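Local coordinates for protein orotidine 5'-phosphate decarboxylase (Streptomyces avermitilis, PDB 3V75) that probably catalyses the decarboxylation of orotidine 5'-phosphate to UMP, the last step of de novo UMP biosynthesis, at residues Val43-His48 and Ala80-Gln85; Val115-Arg120 and Ala145-Pro150; Val196-Leu201 and Ser229-Asp234; Gly218-Ala223 and Pro238-Gly243. All coordinates share one frame; numbering follows the deposited sequence. Where two conformers were deposited one is given.

Contact 1: residues Val43-His48 and Ala80-Gln85; sequences VGIDPH and AVFKPQ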
loop_
_atom_site.group_PDB
_atom_site.type_symbol
_atom_site.label_atom_id
_atom_site.label_comp_id
_atom_site.label_asym_id
_atom_site.label_seq_id
_atom_site.Cartn_x
_atom_site.Cartn_y
_atom_site.Cartn_z
ATOM N N VAL A 43 -7.965 -11.232 -15.788
ATOM C CA VAL A 43 -9.235 -10.529 -15.598
ATOM C C VAL A 43 -9.244 -9.911 -14.219
ATOM O O VAL A 43 -9.002 -10.607 -13.214
ATOM C CB VAL A 43 -10.450 -11.478 -15.786
ATOM C CG1 VAL A 43 -11.760 -10.749 -15.449
ATOM C CG2 VAL A 43 -10.491 -12.015 -17.215
ATOM N N GLY A 44 -9.507 -8.615 -14.132
ATOM C CA GLY A 44 -9.581 -7.966 -12.831
ATOM C C GLY A 44 -10.777 -8.480 -12.052
ATOM O O GLY A 44 -11.818 -8.859 -12.624
ATOM N N ILE A 45 -10.664 -8.513 -10.724
ATOM C CA ILE A 45 -11.859 -8.711 -9.906
ATOM C C ILE A 45 -12.007 -7.382 -9.170
ATOM O O ILE A 45 -11.298 -7.106 -8.165
ATOM C CB ILE A 45 -11.731 -9.885 -8.934
ATOM C CG1 ILE A 45 -11.323 -11.155 -9.679
ATOM C CG2 ILE A 45 -13.047 -10.100 -8.165
ATOM C CD1 ILE A 45 -11.236 -12.431 -8.786
ATOM N N ASP A 46 -12.900 -6.532 -9.696
ATOM C CA ASP A 46 -12.951 -5.118 -9.352
ATOM C C ASP A 46 -14.345 -4.709 -8.888
ATOM O O ASP A 46 -15.086 -4.057 -9.641
ATOM C CB ASP A 46 -12.586 -4.275 -10.590
ATOM C CG ASP A 46 -11.175 -4.495 -11.031
ATOM O OD1 ASP A 46 -10.274 -4.538 -10.179
ATOM O OD2 ASP A 46 -10.937 -4.667 -12.245
ATOM N N PRO A 47 -14.746 -5.123 -7.678
ATOM C CA PRO A 47 -16.123 -4.876 -7.228
ATOM C C PRO A 47 -16.271 -3.451 -6.689
ATOM O O PRO A 47 -16.618 -3.255 -5.505
ATOM C CB PRO A 47 -16.333 -5.911 -6.105
ATOM C CG PRO A 47 -14.901 -6.115 -5.567
ATOM C CD PRO A 47 -14.018 -6.059 -6.807
ATOM N N HIS A 48 -16.001 -2.453 -7.520
ATOM C CA HIS A 48 -16.293 -1.077 -7.107
ATOM C C HIS A 48 -17.778 -0.786 -7.188
ATOM O O HIS A 48 -18.547 -1.522 -7.833
ATOM C CB HIS A 48 -15.473 -0.033 -7.881
ATOM C CG HIS A 48 -15.431 -0.235 -9.359
ATOM N ND1 HIS A 48 -16.525 -0.019 -10.180
ATOM C CD2 HIS A 48 -14.404 -0.580 -10.178
ATOM C CE1 HIS A 48 -16.172 -0.230 -11.438
ATOM N NE2 HIS A 48 -14.893 -0.584 -11.465
ATOM N N ALA A 80 -6.507 -17.530 -17.431
ATOM C CA ALA A 80 -5.147 -17.794 -16.945
ATOM C C ALA A 80 -4.908 -17.159 -15.570
ATOM O O ALA A 80 -4.330 -17.800 -14.678
ATOM C CB ALA A 80 -4.099 -17.310 -17.930
ATOM N N VAL A 81 -5.332 -15.910 -15.402
ATOM C CA VAL A 81 -4.970 -15.129 -14.224
ATOM C C VAL A 81 -6.155 -14.265 -13.818
ATOM O O VAL A 81 -6.878 -13.743 -14.691
ATOM C CB VAL A 81 -3.780 -14.173 -14.545
ATOM C CG1 VAL A 81 -3.213 -13.518 -13.272
ATOM C CG2 VAL A 81 -2.679 -14.901 -15.310
ATOM N N PHE A 82 -6.357 -14.086 -12.513
ATOM C CA PHE A 82 -7.232 -13.023 -11.993
ATOM C C PHE A 82 -6.429 -11.996 -11.247
ATOM O O PHE A 82 -5.386 -12.334 -10.655
ATOM C CB PHE A 82 -8.195 -13.561 -10.947
ATOM C CG PHE A 82 -9.336 -14.359 -11.498
ATOM C CD1 PHE A 82 -10.309 -13.750 -12.314
ATOM C CD2 PHE A 82 -9.510 -15.685 -11.130
ATOM C CE1 PHE A 82 -11.412 -14.483 -12.770
ATOM C CE2 PHE A 82 -10.620 -16.418 -11.563
ATOM C CZ PHE A 82 -11.563 -15.822 -12.409
ATOM N N LYS A 83 -6.922 -10.762 -11.196
ATOM C CA LYS A 83 -6.273 -9.718 -10.406
ATOM C C LYS A 83 -7.303 -9.023 -9.537
ATOM O O LYS A 83 -7.917 -8.041 -9.949
ATOM C CB LYS A 83 -5.545 -8.723 -11.311
ATOM C CG LYS A 83 -4.774 -7.639 -10.526
ATOM C CD LYS A 83 -3.897 -6.783 -11.420
ATOM C CE LYS A 83 -4.682 -5.745 -12.226
ATOM N NZ LYS A 83 -5.334 -4.692 -11.394
ATOM N N PRO A 84 -7.531 -9.532 -8.321
ATOM C CA PRO A 84 -8.392 -8.766 -7.414
ATOM C C PRO A 84 -7.714 -7.472 -7.020
ATOM O O PRO A 84 -6.504 -7.465 -6.779
ATOM C CB PRO A 84 -8.531 -9.667 -6.179
ATOM C CG PRO A 84 -7.354 -10.606 -6.277
ATOM C CD PRO A 84 -7.026 -10.777 -7.723
ATOM N N GLN A 85 -8.487 -6.393 -6.927
ATOM C CA GLN A 85 -7.979 -5.111 -6.435
ATOM C C GLN A 85 -8.388 -4.986 -4.974
ATOM O O GLN A 85 -9.549 -4.800 -4.652
ATOM C CB GLN A 85 -8.522 -3.938 -7.278
ATOM C CG GLN A 85 -8.268 -2.550 -6.713
ATOM C CD GLN A 85 -6.835 -2.374 -6.256
ATOM O OE1 GLN A 85 -6.573 -2.270 -5.034
ATOM N NE2 GLN A 85 -5.902 -2.350 -7.202
HETATM O O HOH W 1 -7.775 -5.448 -10.430
#
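Ile-45 and Phe-82 pack together on neighbouring parallel strands of a TIM barrel. Residues 43-45 belong to the first strand (42-45), and 81-84 form the second. Four backbone hydrogen bonds join the segments, from Val-43 N to Val-81 O at one end to Gln-85 N to Ile-45 O at the other. Val-43, Ile-45, Phe-82 and Pro-84 share the face turned to helices 61-75 and 93-109. The Ile-45 side chain can be followed outward. Ile-45 CB sits 3.8 Å from Pro-84 CA. Ile-45 CG1 lies beside the backbone N (chi1 -53°) and comes within 3.8 Å of Phe-82 CD1. Ile-45 CD1 then reaches over one face of the Phe-82 ring, 4.2 Å from the centroid, in a CH-pi contact. With an alanine here, that ring face would probably lose its methyl cover and a gap would open beneath helix 93-109, where Ile-45 also meets Thr-103. On the other face of the sheet, Lys-83 NZ forms a salt bridge with Asp-117. Just past the strand, Asp-46 OD2 hydrogen-bonds Ser-270 OG. A water lies 2.7 Å from Asp-46 OD1 and accepts from Lys-83 NZ at 2.7 Å.

Contact 2: residues Val115-Arg120 and Ala145-Pro150; sequences VMDAKR and ALTVSP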
loop_
_atom_site.group_PDB
_atom_site.type_symbol
_atom_site.label_atom_id
_atom_site.label_comp_id
_atom_site.label_asym_id
_atom_site.label_seq_id
_atom_site.Cartn_x
_atom_site.Cartn_y
_atom_site.Cartn_z
ATOM N N VAL A 115 -3.034 -12.666 -9.007
ATOM C CA VAL A 115 -2.152 -11.556 -8.746
ATOM C C VAL A 115 -2.887 -10.637 -7.801
ATOM O O VAL A 115 -3.901 -10.020 -8.172
ATOM C CB VAL A 115 -1.815 -10.795 -10.051
ATOM C CG1 VAL A 115 -1.014 -9.522 -9.732
ATOM C CG2 VAL A 115 -1.073 -11.720 -10.986
HETATM N N MSE A 116 -2.390 -10.524 -6.569
HETATM C CA MSE A 116 -3.027 -9.654 -5.595
HETATM C C MSE A 116 -2.613 -8.211 -5.900
HETATM O O MSE A 116 -1.430 -7.837 -5.731
HETATM C CB MSE A 116 -2.616 -10.046 -4.188
HETATM C CG MSE A 116 -3.099 -9.050 -3.146
HETATM SE SE MSE A 116 -5.051 -9.068 -2.917
HETATM C CE MSE A 116 -5.212 -10.882 -2.297
ATOM N N ASP A 117 -3.550 -7.370 -6.343
ATOM C CA ASP A 117 -3.196 -5.978 -6.593
ATOM C C ASP A 117 -3.475 -5.154 -5.344
ATOM O O ASP A 117 -4.600 -4.672 -5.092
ATOM C CB ASP A 117 -3.929 -5.420 -7.824
ATOM C CG ASP A 117 -3.314 -4.170 -8.334
ATOM O OD1 ASP A 117 -2.466 -3.553 -7.617
ATOM O OD2 ASP A 117 -3.635 -3.743 -9.475
ATOM N N ALA A 118 -2.425 -5.033 -4.533
ATOM C CA ALA A 118 -2.508 -4.354 -3.240
ATOM C C ALA A 118 -1.480 -3.212 -3.130
ATOM O O ALA A 118 -1.526 -2.401 -2.182
ATOM C CB ALA A 118 -2.310 -5.367 -2.124
ATOM N N LYS A 119 -0.565 -3.138 -4.100
ATOM C CA LYS A 119 0.423 -2.036 -4.173
ATOM C C LYS A 119 1.028 -1.710 -2.807
ATOM O O LYS A 119 1.001 -0.564 -2.345
ATOM C CB LYS A 119 -0.164 -0.794 -4.855
ATOM C CG LYS A 119 -0.533 -1.063 -6.332
ATOM C CD LYS A 119 -0.970 0.240 -6.995
ATOM C CE LYS A 119 -1.418 0.014 -8.475
ATOM N NZ LYS A 119 -2.674 -0.827 -8.545
ATOM N N ARG A 120 1.571 -2.746 -2.166
ATOM C CA ARG A 120 2.169 -2.547 -0.828
ATOM C C ARG A 120 3.610 -2.106 -0.964
ATOM O O ARG A 120 4.311 -2.451 -1.922
ATOM C CB ARG A 120 2.118 -3.851 -0.015
ATOM C CG ARG A 120 0.694 -4.416 0.152
ATOM C CD ARG A 120 -0.248 -3.396 0.807
ATOM N NE ARG A 120 -1.432 -4.046 1.416
ATOM C CZ ARG A 120 -2.722 -3.766 1.167
ATOM N NH1 ARG A 120 -3.056 -2.842 0.250
ATOM N NH2 ARG A 120 -3.657 -4.421 1.850
ATOM N N ALA A 145 1.171 -13.848 -6.982
ATOM C CA ALA A 145 2.041 -12.676 -7.040
ATOM C C ALA A 145 1.407 -11.505 -6.328
ATOM O O ALA A 145 0.202 -11.522 -6.045
ATOM C CB ALA A 145 2.382 -12.303 -8.507
ATOM N N LEU A 146 2.210 -10.472 -6.058
ATOM C CA LEU A 146 1.743 -9.298 -5.334
ATOM C C LEU A 146 2.249 -8.077 -6.055
ATOM O O LEU A 146 3.431 -8.025 -6.422
ATOM C CB LEU A 146 2.332 -9.323 -3.912
ATOM C CG LEU A 146 2.043 -8.115 -3.032
ATOM C CD1 LEU A 146 0.540 -7.928 -2.701
ATOM C CD2 LEU A 146 2.935 -8.196 -1.728
ATOM N N THR A 147 1.398 -7.070 -6.246
ATOM C CA THR A 147 1.895 -5.791 -6.751
ATOM C C THR A 147 2.492 -5.002 -5.575
ATOM O O THR A 147 1.911 -4.943 -4.463
ATOM C CB THR A 147 0.800 -4.930 -7.464
ATOM O OG1 THR A 147 -0.241 -4.635 -6.529
ATOM C CG2 THR A 147 0.206 -5.689 -8.693
ATOM N N VAL A 148 3.634 -4.365 -5.846
ATOM C CA VAL A 148 4.360 -3.582 -4.827
ATOM C C VAL A 148 4.823 -2.264 -5.389
ATOM O O VAL A 148 5.100 -2.134 -6.597
ATOM C CB VAL A 148 5.581 -4.358 -4.236
ATOM C CG1 VAL A 148 5.099 -5.613 -3.499
ATOM C CG2 VAL A 148 6.581 -4.758 -5.344
ATOM N N SER A 149 4.907 -1.272 -4.516
ATOM C CA SER A 149 5.288 0.077 -4.922
ATOM C C SER A 149 6.746 0.268 -4.436
ATOM O O SER A 149 7.096 -0.162 -3.322
ATOM C CB SER A 149 4.283 1.039 -4.270
ATOM O OG SER A 149 4.433 2.405 -4.651
ATOM N N PRO A 150 7.632 0.794 -5.281
ATOM C CA PRO A 150 9.041 0.915 -4.867
ATOM C C PRO A 150 9.428 2.329 -4.470
ATOM O O PRO A 150 10.622 2.647 -4.635
ATOM C CB PRO A 150 9.782 0.487 -6.108
ATOM C CG PRO A 150 8.901 1.095 -7.243
ATOM C CD PRO A 150 7.471 0.925 -6.745
#
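Thr-147 turns its hydroxyl into a break in the pairing of strands 113-120 and 145-148. The strands are parallel, but the register slips by two residues between Met-116 and Arg-120, a beta bulge. Thr-147 OG1 lies between its backbone N and carbonyl carbon (chi1 61°), which aims it into the bulge. There Thr-147 OG1 accepts from Lys-119 N at 2.9 Å and donates to Asp-117 OD1 at 2.7 Å. It accepts more weakly from Ala-118 N. The threonine and aspartate side chains meet at a slant, the hydroxyl coming from above the carboxylate plane. Lys-119 NZ reaches Asp-117 OD1 from the opposite face, 2.9 Å away in a salt bridge. Asp-117 OD2 is held by Lys-83. Arg-120 NH1 turns back to Ala-118 O, on a lone pair in the carbonyl plane. On the helix-facing side, Leu-146 CD1 packs 3.8 Å from Met-116 CG. Replacing Asp-117 with alanine would probably leave Lys-83 and Lys-119 without their shared carboxylate and the Thr-147 hydroxyl without its acceptor. Lys-119, the predicted proton donor, also pairs with Asp-122 of the second subunit. This alternating Lys-Asp-Lys-Asp array is characteristic of the OMP decarboxylase active site and is consistent with a site completed across the dimer.

Contact 3: residues Val196-Leu201 and Ser229-Asp234; sequences VAATML and SSYDLD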
loop_
_atom_site.group_PDB
_atom_site.type_symbol
_atom_site.label_atom_id
_atom_site.label_comp_id
_atom_site.label_asym_id
_atom_site.label_seq_id
_atom_site.Cartn_x
_atom_site.Cartn_y
_atom_site.Cartn_z
ATOM N N VAL A 196 13.675 6.924 -12.786
ATOM C CA VAL A 196 13.204 6.001 -11.777
ATOM C C VAL A 196 12.652 4.727 -12.401
ATOM O O VAL A 196 12.978 3.615 -11.973
ATOM C CB VAL A 196 12.186 6.692 -10.859
ATOM C CG1 VAL A 196 11.399 5.662 -10.041
ATOM C CG2 VAL A 196 12.931 7.701 -9.954
ATOM N N ALA A 197 11.812 4.875 -13.441
ATOM C CA ALA A 197 11.250 3.690 -14.082
ATOM C C ALA A 197 12.336 2.795 -14.663
ATOM O O ALA A 197 12.278 1.562 -14.499
ATOM C CB ALA A 197 10.255 4.098 -15.203
ATOM N N ALA A 198 13.274 3.397 -15.386
ATOM C CA ALA A 198 14.337 2.615 -16.017
ATOM C C ALA A 198 15.182 1.895 -14.950
ATOM O O ALA A 198 15.701 0.798 -15.185
ATOM C CB ALA A 198 15.224 3.509 -16.891
ATOM N N THR A 199 15.337 2.546 -13.801
ATOM C CA THR A 199 16.102 1.975 -12.706
ATOM C C THR A 199 15.387 0.735 -12.207
ATOM O O THR A 199 16.025 -0.309 -11.990
ATOM C CB THR A 199 16.242 3.036 -11.576
ATOM O OG1 THR A 199 17.001 4.130 -12.095
ATOM C CG2 THR A 199 16.968 2.445 -10.346
HETATM N N MSE A 200 14.061 0.821 -12.045
HETATM C CA MSE A 200 13.305 -0.346 -11.596
HETATM C C MSE A 200 13.383 -1.486 -12.619
HETATM O O MSE A 200 13.544 -2.653 -12.253
HETATM C CB MSE A 200 11.836 0.005 -11.307
HETATM C CG MSE A 200 11.669 1.074 -10.252
HETATM SE SE MSE A 200 12.618 0.600 -8.593
HETATM C CE MSE A 200 12.574 2.385 -7.782
ATOM N N LEU A 201 13.214 -1.158 -13.898
ATOM C CA LEU A 201 13.306 -2.190 -14.931
ATOM C C LEU A 201 14.670 -2.875 -14.901
ATOM O O LEU A 201 14.746 -4.100 -15.013
ATOM C CB LEU A 201 13.029 -1.608 -16.324
ATOM C CG LEU A 201 11.605 -1.084 -16.513
ATOM C CD1 LEU A 201 11.542 -0.286 -17.829
ATOM C CD2 LEU A 201 10.585 -2.243 -16.522
ATOM N N SER A 229 8.657 2.989 -26.005
ATOM C CA SER A 229 9.820 2.740 -26.845
ATOM C C SER A 229 11.105 3.344 -26.233
ATOM O O SER A 229 12.203 3.040 -26.709
ATOM C CB SER A 229 9.610 3.271 -28.282
ATOM O OG SER A 229 9.380 4.669 -28.226
ATOM N N SER A 230 10.950 4.216 -25.232
ATOM C CA SER A 230 12.090 4.827 -24.567
ATOM C C SER A 230 12.604 3.958 -23.426
ATOM O O SER A 230 13.611 4.316 -22.792
ATOM C CB SER A 230 11.688 6.193 -24.003
ATOM O OG SER A 230 11.464 7.092 -25.077
ATOM N N TYR A 231 11.960 2.829 -23.174
ATOM C CA TYR A 231 12.332 1.929 -22.071
ATOM C C TYR A 231 12.719 0.562 -22.588
ATOM O O TYR A 231 12.147 0.079 -23.585
ATOM C CB TYR A 231 11.188 1.820 -21.063
ATOM C CG TYR A 231 10.970 3.145 -20.405
ATOM C CD1 TYR A 231 11.763 3.528 -19.306
ATOM C CD2 TYR A 231 10.057 4.072 -20.926
ATOM C CE1 TYR A 231 11.618 4.794 -18.723
ATOM C CE2 TYR A 231 9.909 5.348 -20.354
ATOM C CZ TYR A 231 10.679 5.694 -19.244
ATOM O OH TYR A 231 10.515 6.937 -18.687
ATOM N N ASP A 232 13.676 -0.069 -21.913
ATOM C CA ASP A 232 14.045 -1.453 -22.209
ATOM C C ASP A 232 13.160 -2.391 -21.401
ATOM O O ASP A 232 13.367 -2.612 -20.202
ATOM C CB ASP A 232 15.514 -1.693 -21.850
ATOM C CG ASP A 232 15.976 -3.072 -22.236
ATOM O OD1 ASP A 232 15.171 -3.878 -22.756
ATOM O OD2 ASP A 232 17.179 -3.367 -21.996
ATOM N N LEU A 233 12.139 -2.920 -22.061
ATOM C CA LEU A 233 11.181 -3.799 -21.395
ATOM C C LEU A 233 11.614 -5.274 -21.435
ATOM O O LEU A 233 10.866 -6.140 -20.946
ATOM C CB LEU A 233 9.785 -3.632 -22.037
ATOM C CG LEU A 233 9.226 -2.218 -21.951
ATOM C CD1 LEU A 233 7.807 -2.178 -22.636
ATOM C CD2 LEU A 233 9.160 -1.744 -20.522
ATOM N N ASP A 234 12.795 -5.550 -21.998
ATOM C CA ASP A 234 13.422 -6.876 -22.083
ATOM C C ASP A 234 13.940 -7.216 -20.682
ATOM O O ASP A 234 15.175 -7.217 -20.524
ATOM C CB ASP A 234 14.665 -6.835 -23.019
ATOM C CG ASP A 234 15.198 -8.244 -23.393
ATOM O OD1 ASP A 234 14.630 -9.234 -22.909
ATOM O OD2 ASP A 234 16.193 -8.339 -24.181
#
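Tyr-231 and Leu-201 carry most of a small apolar contact between helix 196-207 and the loop after strand 217-221. Van der Waals packing accounts for the whole join between the two segments. Tyr-231 CG is anti to the carbonyl carbon (chi1 -65°), which lays the CD1-CE1 flank of the ring against the first turn of the helix. Tyr-231 CE1 lies 3.8 Å from Ala-197 CB, and Tyr-231 CD1 is 4.2 Å from Ala-198 CB. The backbone N of Ala-198 sits at the ring edge, near the ring plane. Leu-201, one turn further on, crosses the tyrosine side chain at about a right angle. Leu-201 CD1 touches Tyr-231 CB at 3.9 Å. Leu-201 CD1 also meets Leu-233 CD2 at 3.9 Å and lies 3.8 Å from Asp-232 O. One branch of Leu-201 therefore fills the angle between three consecutive loop residues.

Polar interactions run beside this packing. Tyr-231 OH hydrogen-bonds Asp-195 OD2, while Asp-195 OD1 accepts from Ala-198 N. The aspartate just ahead of the helix thus ties the phenol to the first helical turn. Within the loop, Asp-232 OD1 accepts from Asp-234 N at 3.0 Å, which makes an Asx turn.

Leu-176 of strand 170-176 touches both Ala-197 and Tyr-231 from the barrel side. The contact lies away from the predicted proton donor. It is outer-layer packing of a beta/alpha barrel, in which the helix before strand 217-221 meets the loop that follows that strand and leads to strand 239-241.

Contact 4: residues Gly218-Ala223 and Pro238-Gly243; sequences GAVVGA and PLLAPG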
loop_
_atom_site.group_PDB
_atom_site.type_symbol
_atom_site.label_atom_id
_atom_site.label_comp_id
_atom_site.label_asym_id
_atom_site.label_seq_id
_atom_site.Cartn_x
_atom_site.Cartn_y
_atom_site.Cartn_z
ATOM N N GLY A 218 8.237 -9.140 -12.055
ATOM C CA GLY A 218 7.714 -8.375 -13.188
ATOM C C GLY A 218 7.514 -6.925 -12.841
ATOM O O GLY A 218 7.791 -6.481 -11.713
ATOM N N ALA A 219 7.047 -6.168 -13.839
ATOM C CA ALA A 219 6.778 -4.736 -13.698
ATOM C C ALA A 219 5.327 -4.449 -14.087
ATOM O O ALA A 219 4.773 -5.135 -14.955
ATOM C CB ALA A 219 7.697 -3.924 -14.632
ATOM N N VAL A 220 4.746 -3.410 -13.492
ATOM C CA VAL A 220 3.484 -2.863 -13.977
ATOM C C VAL A 220 3.836 -1.778 -15.014
ATOM O O VAL A 220 4.579 -0.832 -14.710
ATOM C CB VAL A 220 2.636 -2.269 -12.836
ATOM C CG1 VAL A 220 1.314 -1.717 -13.425
ATOM C CG2 VAL A 220 2.381 -3.365 -11.766
ATOM N N VAL A 221 3.329 -1.952 -16.240
ATOM C CA VAL A 221 3.613 -1.052 -17.370
ATOM C C VAL A 221 2.293 -0.833 -18.094
ATOM O O VAL A 221 1.732 -1.778 -18.682
ATOM C CB VAL A 221 4.610 -1.688 -18.345
ATOM C CG1 VAL A 221 4.939 -0.736 -19.505
ATOM C CG2 VAL A 221 5.911 -2.032 -17.608
ATOM N N GLY A 222 1.774 0.382 -18.024
ATOM C CA GLY A 222 0.467 0.688 -18.595
ATOM C C GLY A 222 0.434 0.568 -20.113
ATOM O O GLY A 222 1.313 1.118 -20.806
ATOM N N ALA A 223 -0.579 -0.159 -20.621
ATOM C CA ALA A 223 -0.670 -0.443 -22.064
ATOM C C ALA A 223 -1.036 0.781 -22.881
ATOM O O ALA A 223 -0.912 0.750 -24.110
ATOM C CB ALA A 223 -1.704 -1.555 -22.344
ATOM N N PRO A 238 7.505 -10.865 -16.336
ATOM C CA PRO A 238 6.186 -10.529 -16.893
ATOM C C PRO A 238 5.897 -9.029 -16.764
ATOM O O PRO A 238 6.367 -8.353 -15.804
ATOM C CB PRO A 238 5.219 -11.348 -16.040
ATOM C CG PRO A 238 5.961 -11.560 -14.710
ATOM C CD PRO A 238 7.430 -11.675 -15.106
ATOM N N LEU A 239 5.108 -8.492 -17.701
ATOM C CA LEU A 239 4.753 -7.073 -17.664
ATOM C C LEU A 239 3.240 -7.008 -17.478
ATOM O O LEU A 239 2.487 -7.327 -18.413
ATOM C CB LEU A 239 5.148 -6.414 -18.987
ATOM C CG LEU A 239 6.619 -6.569 -19.395
ATOM C CD1 LEU A 239 6.826 -6.006 -20.797
ATOM C CD2 LEU A 239 7.521 -5.814 -18.394
ATOM N N LEU A 240 2.784 -6.648 -16.289
ATOM C CA LEU A 240 1.351 -6.570 -16.040
ATOM C C LEU A 240 0.879 -5.279 -16.668
ATOM O O LEU A 240 1.369 -4.182 -16.325
ATOM C CB LEU A 240 1.071 -6.571 -14.549
ATOM C CG LEU A 240 -0.363 -6.336 -14.097
ATOM C CD1 LEU A 240 -1.248 -7.507 -14.559
ATOM C CD2 LEU A 240 -0.397 -6.179 -12.567
ATOM N N ALA A 241 -0.055 -5.393 -17.612
ATOM C CA ALA A 241 -0.435 -4.237 -18.409
ATOM C C ALA A 241 -1.895 -3.918 -18.199
ATOM O O ALA A 241 -2.752 -4.472 -18.886
ATOM C CB ALA A 241 -0.134 -4.481 -19.887
ATOM N N PRO A 242 -2.200 -3.007 -17.280
ATOM C CA PRO A 242 -3.591 -2.563 -17.168
ATOM C C PRO A 242 -4.009 -1.692 -18.383
ATOM O O PRO A 242 -3.152 -1.087 -19.128
ATOM C CB PRO A 242 -3.613 -1.758 -15.864
ATOM C CG PRO A 242 -2.184 -1.452 -15.542
ATOM C CD PRO A 242 -1.285 -2.331 -16.354
ATOM N N GLY A 243 -5.333 -1.605 -18.556
ATOM C CA GLY A 243 -5.882 -0.726 -19.573
ATOM C C GLY A 243 -6.282 -1.446 -20.843
ATOM O O GLY A 243 -6.614 -0.767 -21.837
#
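The axes of residues 218-221 and 239-241 run parallel, 26° apart in direction and 4.6 Å from each other at closest approach. Ala-219 pairs with Leu-239, and Val-220 with Leu-240. Ala-219 uses both its N and its O toward the neighbouring strand: Ala-219 N donates to Pro-238 O, and Ala-219 O accepts from Leu-240 N at 2.8 Å. Val-221 N then bonds Leu-240 O at 3.0 Å. Further along, Ala-223 N bonds Pro-242 O. Gly-218 CA comes so near Pro-238 O that a side-chain carbon would clash there.

The side chains split between the two faces. Val-220 and Leu-240 lie side by side, pointing the same way, with Val-220 CG2 4.0 Å from Leu-240 CD2. Val-220 CG1, anti to the backbone N (chi1 -180°), instead meets Pro-242 CD at 4.0 Å, crossing the proline at about a right angle. On the other face Leu-239 CD2 is shared by Ala-219 CB and Val-221 CG2, each 4.2 Å away. Ala-223 CB meets Ala-241 CB.

These are the sixth and seventh strands of the barrel. Strand 170-176 bonds Gly-218 and Val-220 on one flank, while strand 265-269 packs on Leu-240 and Ala-241 on the other. Phe-258 of helix 254-258 covers Val-221, Ala-223 and Ala-241.

How the contacts relate
Contacts 1, 2 and 4 belong to one closed parallel barrel, with centres 12 to 14 Å apart. Contacts 1 and 2 are directly joined, because strands 81-84 and 113-120 are neighbours: Lys-83 NZ meets Asp-117 OD2 at 2.7 Å. Contact 4 closes in across the barrel interior, where Leu-240 CD2 touches Lys-83 CD at 3.7 Å and Thr-147 CG2 at 4.0 Å. The side chain of Lys-119, the predicted proton donor, is about 4 Å from that of Gln-85 and about 6 Å from that of Val-220. Contact 3 lies outside, packed on contact 4 through Leu-201 CD2 and Ala-219 CB, 3.8 Å apart. Contacts 2 and 3 touch directly, Pro-150 O lying 3.7 Å from Met-200 CE, and both reach the second subunit.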